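Local coordinates for GDP-perosamine synthase (Caulobacter crescentus, PDB 3BN1), which catalyses the pyridoxal-phosphate-dependent transfer of an amino group from L-glutamate to GDP-4-keto-6-deoxymannose, making GDP-perosamine for the O-antigen of the bacterial lipopolysaccharide, at residues Asp49-Lys54 with Met197-Asp202; Ala56-Asn61 with Tyr232-Ile237; Leu68-Met73 with Leu155-Ala160; Pro132-Gly137 with Ala161-Ala166. All coordinates share one frame; numbering follows the deposited sequence.

Contact 1 of 4, residues Asp49-Lys54 with Met197-Asp202; sequences DYCGVK and MITTND
Asn-201 lays its carboxamide across the backbone of Val-53 and Lys-54, its side chain at about a right angle to each of theirs. With CG anti to its own carbonyl carbon (chi1 -78°), the amide oxygen is carried up to the loop, where Lys-54 N donates to Asn-201 OD1 at 2.7 Å with an N-H...O angle of 150°, the donor tilted modestly out of the carbonyl plane. Asn-201 OD1 also sits 3.2 Å from Val-53 CA, and Asn-201 ND2 lies 3.8 Å from Val-53 CG1. A water completes the grip of the carboxamide, accepting from Asn-201 ND2 and donating to Gly-52 O. Lys-54 then runs back over Asn-201, its chain bent at the two outer torsions, until Lys-54 NZ meets Asn-201 O at 2.9 Å, nearly in line with the C=O bond; the ammonium also forms a salt bridge with Asp-203.

The loop arises where helix 38-51 ends in a Schellman motif, Gly-52 taking the positive phi, and the chain turns toward strand 55-59, the neighbour of strand 196-200 in the mixed seven-stranded sheet of this aspartate-aminotransferase-like fold. Beneath the polar layer the contact is apolar. Val-53 drops CG2 onto Thr-199 CB at 3.9 Å, the two side chains again crossing at about a right angle, while Cys-51 SG reaches Thr-199 CG2 more loosely, at 4.4 Å. The hydroxyl of Thr-199 is hydrogen-bonded to Gly-174 O, and that of Thr-200 to Asp-178 O.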
loop_
_atom_site.group_PDB
_atom_site.type_symbol
_atom_site.label_atom_id
_atom_site.label_comp_id
_atom_site.label_asym_id
_atom_site.label_seq_id
_atom_site.Cartn_x
_atom_site.Cartn_y
_atom_site.Cartn_z
ATOM N N ASP A 49 1.640 20.416 11.206
ATOM C CA ASP A 49 1.886 21.836 11.452
ATOM C C ASP A 49 1.733 22.620 10.147
ATOM O O ASP A 49 1.161 23.697 10.123
ATOM C CB ASP A 49 3.341 22.100 11.943
ATOM C CG ASP A 49 3.693 21.354 13.218
ATOM O OD1 ASP A 49 2.789 20.979 14.006
ATOM O OD2 ASP A 49 4.914 21.172 13.432
ATOM N N TYR A 50 2.253 22.112 9.046
ATOM C CA TYR A 50 2.126 22.882 7.819
ATOM C C TYR A 50 0.683 23.076 7.451
ATOM O O TYR A 50 0.281 24.162 7.041
ATOM C CB TYR A 50 2.898 22.210 6.730
ATOM C CG TYR A 50 2.844 22.967 5.437
ATOM C CD1 TYR A 50 3.489 24.185 5.284
ATOM C CD2 TYR A 50 2.091 22.480 4.373
ATOM C CE1 TYR A 50 3.448 24.866 4.047
ATOM C CE2 TYR A 50 2.062 23.129 3.138
ATOM C CZ TYR A 50 2.727 24.337 2.993
ATOM O OH TYR A 50 2.653 25.009 1.787
ATOM N N CYS A 51 -0.116 22.048 7.675
ATOM C CA CYS A 51 -1.548 22.165 7.452
ATOM C C CYS A 51 -2.334 22.828 8.575
ATOM O O CYS A 51 -3.539 23.087 8.432
ATOM C CB CYS A 51 -2.172 20.783 7.229
ATOM S SG CYS A 51 -1.552 20.158 5.626
ATOM N N GLY A 52 -1.681 23.039 9.705
ATOM C CA GLY A 52 -2.357 23.675 10.823
ATOM C C GLY A 52 -3.374 22.749 11.495
ATOM O O GLY A 52 -4.358 23.202 12.078
ATOM N N VAL A 53 -3.094 21.456 11.562
ATOM C CA VAL A 53 -4.083 20.588 12.212
ATOM C C VAL A 53 -3.363 19.802 13.275
ATOM O O VAL A 53 -2.129 19.818 13.320
ATOM C CB VAL A 53 -4.671 19.552 11.224
ATOM C CG1 VAL A 53 -5.486 20.186 10.144
ATOM C CG2 VAL A 53 -3.572 18.692 10.650
ATOM N N LYS A 54 -4.118 19.088 14.107
ATOM C CA LYS A 54 -3.489 18.287 15.145
ATOM C C LYS A 54 -2.826 17.010 14.685
ATOM O O LYS A 54 -1.718 16.675 15.147
ATOM C CB LYS A 54 -4.418 18.052 16.338
ATOM C CG LYS A 54 -5.208 19.344 16.681
ATOM C CD LYS A 54 -6.137 19.283 17.840
ATOM C CE LYS A 54 -6.028 18.009 18.655
ATOM N NZ LYS A 54 -7.407 17.493 18.943
ATOM N N MET A 197 -1.030 10.883 2.890
ATOM C CA MET A 197 -1.152 11.297 4.260
ATOM C C MET A 197 -2.623 11.616 4.521
ATOM O O MET A 197 -3.350 12.073 3.626
ATOM C CB MET A 197 -0.331 12.583 4.422
ATOM C CG MET A 197 -0.384 13.205 5.846
ATOM S SD MET A 197 0.948 12.377 6.808
ATOM C CE MET A 197 2.469 12.946 6.160
ATOM N N ILE A 198 -3.059 11.397 5.759
ATOM C CA ILE A 198 -4.405 11.852 6.174
ATOM C C ILE A 198 -4.221 12.932 7.244
ATOM O O ILE A 198 -3.410 12.741 8.174
ATOM C CB ILE A 198 -5.278 10.732 6.837
ATOM C CG1 ILE A 198 -5.290 9.487 5.944
ATOM C CG2 ILE A 198 -6.712 11.240 7.196
ATOM C CD1 ILE A 198 -5.861 8.284 6.652
ATOM N N THR A 199 -5.023 14.004 7.173
ATOM C CA THR A 199 -4.983 15.051 8.178
ATOM C C THR A 199 -6.355 15.175 8.844
ATOM O O THR A 199 -7.386 14.878 8.242
ATOM C CB THR A 199 -4.528 16.406 7.620
ATOM O OG1 THR A 199 -5.395 16.781 6.561
ATOM C CG2 THR A 199 -3.089 16.372 7.124
ATOM N N THR A 200 -6.314 15.437 10.144
ATOM C CA THR A 200 -7.504 15.575 10.922
ATOM C C THR A 200 -7.284 16.240 12.258
ATOM O O THR A 200 -6.185 16.255 12.792
ATOM C CB THR A 200 -8.243 14.243 11.134
ATOM O OG1 THR A 200 -9.554 14.523 11.647
ATOM C CG2 THR A 200 -7.504 13.331 12.170
ATOM N N ASN A 201 -8.340 16.859 12.778
ATOM C CA ASN A 201 -8.198 17.447 14.103
ATOM C C ASN A 201 -8.794 16.543 15.173
ATOM O O ASN A 201 -8.419 16.670 16.315
ATOM C CB ASN A 201 -8.781 18.862 14.184
ATOM C CG ASN A 201 -7.834 19.923 13.567
ATOM O OD1 ASN A 201 -6.661 20.024 13.935
ATOM N ND2 ASN A 201 -8.334 20.660 12.584
ATOM N N ASP A 202 -9.674 15.605 14.798
ATOM C CA ASP A 202 -10.367 14.723 15.731
ATOM C C ASP A 202 -9.506 13.609 16.260
ATOM O O ASP A 202 -9.014 12.782 15.497
ATOM C CB ASP A 202 -11.591 14.121 15.103
ATOM C CG ASP A 202 -12.341 13.233 16.075
ATOM O OD1 ASP A 202 -13.021 13.803 16.944
ATOM O OD2 ASP A 202 -12.214 11.991 15.978
HETATM O O HOH W 1 -6.954 23.333 11.741
#

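Contact 2 of 4, residues Ala56-Asn61 with Tyr232-Ile237; sequences AIACNN and YRMTNI. With ACT (acetate ion), chain E.
Asn-60 and Tyr-232 form the tight end of this contact, where strand 55-59 runs out beside the loop leading into helix 236-247. Asn-60 N donates to Tyr-232 O at 2.9 Å, but the bond is bent (135° at the hydrogen) and the donor stands well above the carbonyl plane. Tyr-232 O also takes a CA-H...O contact from Cys-59 CA at 3.1 Å. With Asn-60 CG lodged between its backbone N and carbonyl carbon (chi1 53°), the carboxamide folds against the Tyr-232 backbone, Asn-60 ND2 being 3.3 Å from Tyr-232 CA. Asn-60 CB packs on Arg-233 O. Back along the strand, Met-234 lies alongside Ala-58: Met-234 CB is 3.8 Å from Ala-58 CB, and a bend at chi3 brings Met-234 CE to 3.3 Å from Cys-59 O.

The looser side holds a water that accepts from Met-234 N at 2.7 Å and donates over a longer distance to Ala-58 O. Arg-233 turns away from the strand, partly exposed, and its guanidinium grips an acetate through NH1 and NH2; the acetate lies at the edge of the group, and Gln-215 binds it too. Arg-233 NE forms a salt bridge with Glu-194 of the second subunit, whose Asn-60 packs on Asn-60 here, placing this junction at the homodimer interface. The chemistry thus divides: one bent backbone hydrogen bond, a bridging water and apolar packing join the strand and its end to the loop, whereas the arginine charge is probably balanced chiefly by Glu-194 of the second subunit, the acetate being a likely visitor from the crystallisation liquor.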
loop_
_atom_site.group_PDB
_atom_site.type_symbol
_atom_site.label_atom_id
_atom_site.label_comp_id
_atom_site.label_asym_id
_atom_site.label_seq_id
_atom_site.Cartn_x
_atom_site.Cartn_y
_atom_site.Cartn_z
ATOM N N ALA A 56 -1.587 14.037 11.687
ATOM C CA ALA A 56 -1.309 13.646 10.302
ATOM C C ALA A 56 -0.843 12.184 10.360
ATOM O O ALA A 56 0.019 11.799 11.177
ATOM C CB ALA A 56 -0.320 14.530 9.654
ATOM N N ILE A 57 -1.490 11.369 9.547
ATOM C CA ILE A 57 -1.258 9.924 9.460
ATOM C C ILE A 57 -0.702 9.540 8.099
ATOM O O ILE A 57 -1.404 9.600 7.086
ATOM C CB ILE A 57 -2.612 9.161 9.741
ATOM C CG1 ILE A 57 -3.199 9.451 11.146
ATOM C CG2 ILE A 57 -2.387 7.620 9.668
ATOM C CD1 ILE A 57 -4.107 10.718 11.298
ATOM N N ALA A 58 0.594 9.211 8.075
ATOM C CA ALA A 58 1.344 8.869 6.878
ATOM C C ALA A 58 0.946 7.471 6.405
ATOM O O ALA A 58 0.897 6.516 7.172
ATOM C CB ALA A 58 2.809 8.878 7.189
ATOM N N CYS A 59 0.675 7.350 5.122
ATOM C CA CYS A 59 0.190 6.075 4.517
ATOM C C CYS A 59 1.054 5.745 3.313
ATOM O O CYS A 59 1.810 6.586 2.808
ATOM C CB CYS A 59 -1.203 6.415 3.968
ATOM S SG CYS A 59 -2.421 6.808 5.268
ATOM N N ASN A 60 0.885 4.551 2.785
ATOM C CA ASN A 60 1.699 4.209 1.646
ATOM C C ASN A 60 1.349 4.816 0.294
ATOM O O ASN A 60 2.154 4.766 -0.626
ATOM C CB ASN A 60 1.989 2.716 1.577
ATOM C CG ASN A 60 0.733 1.866 1.647
ATOM O OD1 ASN A 60 0.808 0.641 1.570
ATOM N ND2 ASN A 60 -0.412 2.495 1.830
ATOM N N ASN A 61 0.168 5.400 0.184
ATOM C CA ASN A 61 -0.213 6.148 -1.003
ATOM C C ASN A 61 -1.463 6.961 -0.747
ATOM O O ASN A 61 -2.087 6.831 0.296
ATOM C CB ASN A 61 -0.126 5.391 -2.330
ATOM C CG ASN A 61 -1.124 4.239 -2.423
ATOM O OD1 ASN A 61 -2.312 4.475 -2.420
ATOM N ND2 ASN A 61 -0.643 2.999 -2.501
ATOM N N TYR A 232 -1.197 -0.264 5.421
ATOM C CA TYR A 232 -1.127 0.958 4.659
ATOM C C TYR A 232 -0.064 1.890 5.221
ATOM O O TYR A 232 -0.177 3.075 5.077
ATOM C CB TYR A 232 -2.488 1.656 4.692
ATOM C CG TYR A 232 -3.606 1.016 3.849
ATOM C CD1 TYR A 232 -3.339 0.016 2.909
ATOM C CD2 TYR A 232 -4.940 1.365 4.078
ATOM C CE1 TYR A 232 -4.373 -0.548 2.136
ATOM C CE2 TYR A 232 -5.966 0.857 3.301
ATOM C CZ TYR A 232 -5.668 -0.075 2.316
ATOM O OH TYR A 232 -6.715 -0.563 1.604
ATOM N N ARG A 233 0.937 1.347 5.889
ATOM C CA ARG A 233 1.950 2.183 6.524
ATOM C C ARG A 233 2.955 2.726 5.543
ATOM O O ARG A 233 3.361 2.028 4.629
ATOM C CB ARG A 233 2.768 1.347 7.511
ATOM C CG ARG A 233 1.893 0.630 8.500
ATOM C CD ARG A 233 2.741 -0.352 9.331
ATOM N NE ARG A 233 3.122 -1.568 8.582
ATOM C CZ ARG A 233 2.868 -2.829 8.963
ATOM N NH1 ARG A 233 2.264 -3.075 10.129
ATOM N NH2 ARG A 233 3.296 -3.875 8.221
ATOM N N MET A 234 3.477 3.912 5.840
ATOM C CA MET A 234 4.537 4.526 5.035
ATOM C C MET A 234 5.908 4.012 5.543
ATOM O O MET A 234 6.069 3.809 6.761
ATOM C CB MET A 234 4.538 6.062 5.246
ATOM C CG MET A 234 5.518 6.734 4.294
ATOM S SD MET A 234 5.508 8.502 4.438
ATOM C CE MET A 234 4.023 8.986 3.433
ATOM N N THR A 235 6.888 3.814 4.654
ATOM C CA THR A 235 8.220 3.476 5.119
ATOM C C THR A 235 8.978 4.726 5.649
ATOM O O THR A 235 8.653 5.892 5.315
ATOM C CB THR A 235 9.115 2.886 4.024
ATOM O OG1 THR A 235 9.316 3.824 2.916
ATOM C CG2 THR A 235 8.566 1.544 3.613
ATOM N N ASN A 236 10.003 4.474 6.463
ATOM C CA ASN A 236 10.839 5.539 7.006
ATOM C C ASN A 236 11.579 6.177 5.838
ATOM O O ASN A 236 11.893 7.366 5.893
ATOM C CB ASN A 236 11.858 4.961 8.011
ATOM C CG ASN A 236 12.450 6.021 8.978
ATOM O OD1 ASN A 236 11.759 6.922 9.467
ATOM N ND2 ASN A 236 13.735 5.854 9.307
ATOM N N ILE A 237 11.895 5.401 4.802
ATOM C CA ILE A 237 12.572 5.943 3.611
ATOM C C ILE A 237 11.650 6.936 2.874
ATOM O O ILE A 237 12.072 8.050 2.569
ATOM C CB ILE A 237 13.026 4.793 2.596
ATOM C CG1 ILE A 237 14.341 4.134 3.114
ATOM C CG2 ILE A 237 13.234 5.426 1.199
ATOM C CD1 ILE A 237 14.986 3.020 2.252
HETATM C C ACT E . 3.079 -6.764 9.620
HETATM O O ACT E . 2.702 -6.469 8.448
HETATM O OXT ACT E . 2.815 -5.943 10.668
HETATM C CH3 ACT E . 3.787 -8.066 9.878
HETATM O O HOH W 2 3.382 4.775 8.409
#

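Contact 3 of 4, residues Leu68-Met73 with Leu155-Ala160; sequences LALVAM and LVIEDA
Met-73 and Ile-157 fit helix 62-72 against strand 155-159, a helix-on-sheet layer of the alpha/beta fold of pyridoxal-phosphate aminotransferases. The contact is wholly apolar, with no hydrogen bond across it.

The main bump from the helix side is Met-73, just past the last turn of the helix. Its CG lies anti to the carbonyl carbon (chi1 -56°) and its chain bends at chi3 (-80°), which tips the methyl down onto the strand: Met-73 CE rests 3.9 Å from Ile-157 CB and close to the CG2 branch. Beside it Leu-155, at the edge of the contact, slides past Met-73 in the opposite direction, so that its CD1 fills the hollow between Met-73 CB and SD, at 3.8 Å and 3.9 Å respectively. One turn back along the helix the roles reverse, and the strand supplies the bump. Ile-157 CG1 is anti to the backbone N (chi1 167°), and the extended branch lifts CD1 into the shallow groove between Ala-69 and Leu-70.

Val-156, on the other face of the strand, packs on Pro-132. Met-73 is further covered by Leu-205 of helix 203-213, and Leu-70 by helix 90-98, whose Ser-94, Val-95 and Cys-98 it touches. In the groove itself Ile-157 CD1 stands 4.1 Å from Ala-69 CB and 4.2 Å from Leu-70 CD2.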
loop_
_atom_site.group_PDB
_atom_site.type_symbol
_atom_site.label_atom_id
_atom_site.label_comp_id
_atom_site.label_asym_id
_atom_site.label_seq_id
_atom_site.Cartn_x
_atom_site.Cartn_y
_atom_site.Cartn_z
ATOM N N LEU A 68 -8.451 4.322 3.793
ATOM C CA LEU A 68 -8.298 4.306 5.217
ATOM C C LEU A 68 -9.209 5.342 5.901
ATOM O O LEU A 68 -9.905 5.047 6.878
ATOM C CB LEU A 68 -6.833 4.588 5.574
ATOM C CG LEU A 68 -6.510 4.630 7.072
ATOM C CD1 LEU A 68 -6.834 3.247 7.707
ATOM C CD2 LEU A 68 -5.032 4.921 7.187
ATOM N N ALA A 69 -9.184 6.592 5.440
ATOM C CA ALA A 69 -9.996 7.612 6.130
ATOM C C ALA A 69 -11.508 7.280 6.090
ATOM O O ALA A 69 -12.270 7.492 7.055
ATOM C CB ALA A 69 -9.717 8.973 5.457
ATOM N N LEU A 70 -11.990 6.772 4.951
ATOM C CA LEU A 70 -13.426 6.468 4.850
ATOM C C LEU A 70 -13.773 5.361 5.844
ATOM O O LEU A 70 -14.794 5.377 6.534
ATOM C CB LEU A 70 -13.735 5.925 3.474
ATOM C CG LEU A 70 -13.649 7.027 2.428
ATOM C CD1 LEU A 70 -13.662 6.488 0.990
ATOM C CD2 LEU A 70 -14.686 8.184 2.632
ATOM N N VAL A 71 -12.930 4.336 5.856
ATOM C CA VAL A 71 -13.228 3.221 6.751
ATOM C C VAL A 71 -13.245 3.750 8.196
ATOM O O VAL A 71 -14.202 3.493 8.945
ATOM C CB VAL A 71 -12.250 2.067 6.568
ATOM C CG1 VAL A 71 -12.503 1.008 7.666
ATOM C CG2 VAL A 71 -12.429 1.401 5.138
ATOM N N ALA A 72 -12.245 4.554 8.567
ATOM C CA ALA A 72 -12.165 5.184 9.905
ATOM C C ALA A 72 -13.399 6.007 10.239
ATOM O O ALA A 72 -13.921 5.918 11.337
ATOM C CB ALA A 72 -10.955 6.083 10.010
ATOM N N MET A 73 -13.927 6.747 9.277
ATOM C CA MET A 73 -15.158 7.499 9.515
ATOM C C MET A 73 -16.367 6.566 9.503
ATOM O O MET A 73 -17.507 6.995 9.633
ATOM C CB MET A 73 -15.371 8.517 8.435
ATOM C CG MET A 73 -14.196 9.434 8.301
ATOM S SD MET A 73 -14.720 10.854 7.352
ATOM C CE MET A 73 -14.621 10.196 5.788
ATOM N N LEU A 155 -20.492 14.157 6.963
ATOM C CA LEU A 155 -19.052 14.304 7.083
ATOM C C LEU A 155 -18.539 14.884 5.752
ATOM O O LEU A 155 -19.158 14.733 4.691
ATOM C CB LEU A 155 -18.418 12.930 7.246
ATOM C CG LEU A 155 -18.805 12.298 8.600
ATOM C CD1 LEU A 155 -18.409 10.812 8.598
ATOM C CD2 LEU A 155 -18.017 13.094 9.649
ATOM N N VAL A 156 -17.377 15.522 5.821
ATOM C CA VAL A 156 -16.770 16.056 4.619
ATOM C C VAL A 156 -15.348 15.515 4.635
ATOM O O VAL A 156 -14.652 15.563 5.644
ATOM C CB VAL A 156 -16.776 17.628 4.586
ATOM C CG1 VAL A 156 -16.029 18.184 3.348
ATOM C CG2 VAL A 156 -18.203 18.155 4.583
ATOM N N ILE A 157 -14.907 14.979 3.506
ATOM C CA ILE A 157 -13.544 14.537 3.472
ATOM C C ILE A 157 -12.923 15.171 2.245
ATOM O O ILE A 157 -13.404 14.993 1.115
ATOM C CB ILE A 157 -13.430 13.012 3.343
ATOM C CG1 ILE A 157 -11.983 12.646 2.991
ATOM C CG2 ILE A 157 -14.510 12.466 2.355
ATOM C CD1 ILE A 157 -11.751 11.188 2.661
ATOM N N GLU A 158 -11.878 15.957 2.454
ATOM C CA GLU A 158 -11.255 16.591 1.282
ATOM C C GLU A 158 -10.285 15.617 0.586
ATOM O O GLU A 158 -9.326 15.054 1.194
ATOM C CB GLU A 158 -10.387 17.761 1.703
ATOM C CG GLU A 158 -11.001 18.886 2.603
ATOM C CD GLU A 158 -9.832 19.767 3.193
ATOM O OE1 GLU A 158 -9.032 20.307 2.370
ATOM O OE2 GLU A 158 -9.675 19.839 4.452
ATOM N N ASP A 159 -10.493 15.440 -0.707
ATOM C CA ASP A 159 -9.462 14.719 -1.468
ATOM C C ASP A 159 -8.511 15.858 -1.834
ATOM O O ASP A 159 -8.714 16.600 -2.827
ATOM C CB ASP A 159 -9.974 14.111 -2.766
ATOM C CG ASP A 159 -8.901 13.297 -3.457
ATOM O OD1 ASP A 159 -7.702 13.395 -3.071
ATOM O OD2 ASP A 159 -9.261 12.504 -4.356
ATOM N N ALA A 160 -7.481 16.064 -1.026
ATOM C CA ALA A 160 -6.568 17.189 -1.295
ATOM C C ALA A 160 -5.302 16.751 -2.009
ATOM O O ALA A 160 -4.271 17.428 -1.892
ATOM C CB ALA A 160 -6.202 17.887 0.016
#

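Contact 4 of 4, residues Pro132-Gly137 with Ala161-Ala166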
loop_
_atom_site.group_PDB
_atom_site.type_symbol
_atom_site.label_atom_id
_atom_site.label_comp_id
_atom_site.label_asym_id
_atom_site.label_seq_id
_atom_site.Cartn_x
_atom_site.Cartn_y
_atom_site.Cartn_z
ATOM N N PRO A 132 -15.274 16.627 -1.455
ATOM C CA PRO A 132 -14.813 17.655 -2.378
ATOM C C PRO A 132 -13.363 17.270 -2.818
ATOM O O PRO A 132 -12.551 16.742 -2.039
ATOM C CB PRO A 132 -14.849 18.941 -1.516
ATOM C CG PRO A 132 -14.657 18.408 -0.131
ATOM C CD PRO A 132 -15.546 17.195 -0.111
ATOM N N VAL A 133 -13.043 17.494 -4.092
ATOM C CA VAL A 133 -11.705 17.241 -4.571
ATOM C C VAL A 133 -11.138 18.586 -5.041
ATOM O O VAL A 133 -11.739 19.246 -5.891
ATOM C CB VAL A 133 -11.673 16.248 -5.727
ATOM C CG1 VAL A 133 -10.250 16.086 -6.263
ATOM C CG2 VAL A 133 -12.359 14.932 -5.334
ATOM N N HIS A 134 -9.944 18.928 -4.542
ATOM C CA HIS A 134 -9.297 20.201 -4.916
ATOM C C HIS A 134 -8.433 19.979 -6.187
ATOM O O HIS A 134 -7.235 19.787 -6.132
ATOM C CB HIS A 134 -8.494 20.776 -3.709
ATOM C CG HIS A 134 -9.226 20.745 -2.398
ATOM N ND1 HIS A 134 -10.540 21.143 -2.266
ATOM C CD2 HIS A 134 -8.788 20.508 -1.132
ATOM C CE1 HIS A 134 -10.909 21.058 -0.998
ATOM N NE2 HIS A 134 -9.856 20.701 -0.280
ATOM N N LEU A 135 -9.073 20.015 -7.356
ATOM C CA LEU A 135 -8.386 19.716 -8.597
ATOM C C LEU A 135 -7.346 20.743 -9.024
ATOM O O LEU A 135 -7.609 21.946 -8.957
ATOM C CB LEU A 135 -9.445 19.622 -9.672
ATOM C CG LEU A 135 -10.258 18.341 -9.764
ATOM C CD1 LEU A 135 -11.099 18.412 -11.085
ATOM C CD2 LEU A 135 -9.317 17.126 -9.720
ATOM N N TYR A 136 -6.208 20.263 -9.532
ATOM C CA TYR A 136 -5.163 21.144 -10.057
ATOM C C TYR A 136 -4.464 22.060 -9.040
ATOM O O TYR A 136 -3.515 22.801 -9.357
ATOM C CB TYR A 136 -5.698 21.853 -11.303
ATOM C CG TYR A 136 -6.212 20.777 -12.234
ATOM C CD1 TYR A 136 -5.511 19.565 -12.310
ATOM C CD2 TYR A 136 -7.448 20.866 -12.818
ATOM C CE1 TYR A 136 -5.972 18.505 -13.009
ATOM C CE2 TYR A 136 -7.917 19.818 -13.602
ATOM C CZ TYR A 136 -7.167 18.655 -13.687
ATOM O OH TYR A 136 -7.591 17.591 -14.435
ATOM N N GLY A 137 -4.879 21.935 -7.789
ATOM C CA GLY A 137 -4.231 22.752 -6.762
ATOM C C GLY A 137 -5.117 23.860 -6.248
ATOM O O GLY A 137 -4.669 24.747 -5.504
ATOM N N ALA A 161 -5.358 15.608 -2.699
ATOM C CA ALA A 161 -4.181 15.039 -3.407
ATOM C C ALA A 161 -3.373 16.003 -4.253
ATOM O O ALA A 161 -2.184 15.808 -4.432
ATOM C CB ALA A 161 -4.575 13.790 -4.320
ATOM N N GLU A 162 -4.026 16.991 -4.849
ATOM C CA GLU A 162 -3.281 17.841 -5.786
ATOM C C GLU A 162 -3.053 19.232 -5.251
ATOM O O GLU A 162 -2.660 20.122 -6.016
ATOM C CB GLU A 162 -4.177 17.940 -7.044
ATOM C CG GLU A 162 -4.635 16.534 -7.476
ATOM C CD GLU A 162 -5.527 16.533 -8.718
ATOM O OE1 GLU A 162 -5.867 17.616 -9.240
ATOM O OE2 GLU A 162 -5.875 15.424 -9.211
ATOM N N ALA A 163 -3.341 19.420 -3.961
ATOM C CA ALA A 163 -3.354 20.765 -3.429
ATOM C C ALA A 163 -2.599 21.024 -2.125
ATOM O O ALA A 163 -2.958 21.884 -1.329
ATOM C CB ALA A 163 -4.852 21.163 -3.277
ATOM N N VAL A 164 -1.482 20.350 -1.941
ATOM C CA VAL A 164 -0.659 20.606 -0.773
ATOM C C VAL A 164 -0.244 22.084 -0.871
ATOM O O VAL A 164 0.192 22.586 -1.921
ATOM C CB VAL A 164 0.597 19.703 -0.709
ATOM C CG1 VAL A 164 1.449 19.906 -1.945
ATOM C CG2 VAL A 164 1.405 20.137 0.497
ATOM N N GLY A 165 -0.423 22.800 0.229
ATOM C CA GLY A 165 -0.047 24.206 0.226
ATOM C C GLY A 165 -1.138 25.207 -0.100
ATOM O O GLY A 165 -0.917 26.400 0.068
ATOM N N ALA A 166 -2.253 24.754 -0.670
ATOM C CA ALA A 166 -3.316 25.665 -1.066
ATOM C C ALA A 166 -4.000 26.198 0.202
ATOM O O ALA A 166 -3.957 25.582 1.266
ATOM C CB ALA A 166 -4.362 24.890 -2.041
HETATM O O HOH W 3 -7.081 17.352 -4.932
#
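Glu-162 reaches across to Leu-135 and Tyr-136, and one direct hydrogen bond links the two segments. Tyr-136 N donates to Glu-162 OE1 at 2.7 Å, almost straight (168° at the hydrogen) and nearly in line with the C-O bond. Glu-162 CG is anti to the carbonyl carbon (chi1 -49°) and the chain beyond it is extended, which delivers the carboxylate to that backbone N-H. A water adds a second link between the loops, accepting from Glu-162 N and donating weakly to His-134 O. At Gly-137 the approach is a CA-H...O contact, 3.2 Å from Gly-137 CA to Glu-162 O.

Non-bonded packing surrounds the carboxylate. Glu-162 lies side by side with Leu-135 and with Tyr-136, pointing the same way as each; Glu-162 OE1 is 3.5 Å from Leu-135 CD2, and the tyrosine ring and carboxylate planes are 32° apart. Ala-163 CB, next along, packs 3.7 Å from His-134 CB and also touches Gly-137 CA. Ala-166, closing a type II turn that starts at Ala-163, sets its CB 3.5 Å from Gly-137 O.

Both loops follow parallel strands of the central sheet, 127-130 and 155-159, and meet at the cofactor pocket. Glu-162 OE2 is hydrogen-bonded to O3 of the pyridoxal-phosphate-modified Lys-188, and the bound 2-oxoglutarate is about 5 Å from its side chain. One carboxylate therefore bridges backbone and cofactor: the bond from Tyr-136 N probably restrains the rotation of the carboxylate, consistent with a second-shell contact that positions OE2 toward the cofactor oxygen.

How the contacts relate
Three of the contacts are buried and contact 1 is partly open, with Gly-52 and Lys-54 exposed. Contacts 1, 2 and 3 all reach the central sheet: strands 196-200 and 55-59 lie side by side, tied by the bond of Ile-57 N to Ile-198 O, and Leu-68 of contact 3 packs on Ile-198 and Cys-59. Contacts 3 and 4 are joined by Asp-159 N to Pro-132 O and by His-134 NE2 to Glu-158 OE1. The chemistry changes with place: purely apolar where helix meets sheet in contact 3, mixed polar and apolar near the strand ends in contacts 1 and 2, the latter at the dimer interface, and carboxylate-centred beside the cofactor in contact 4.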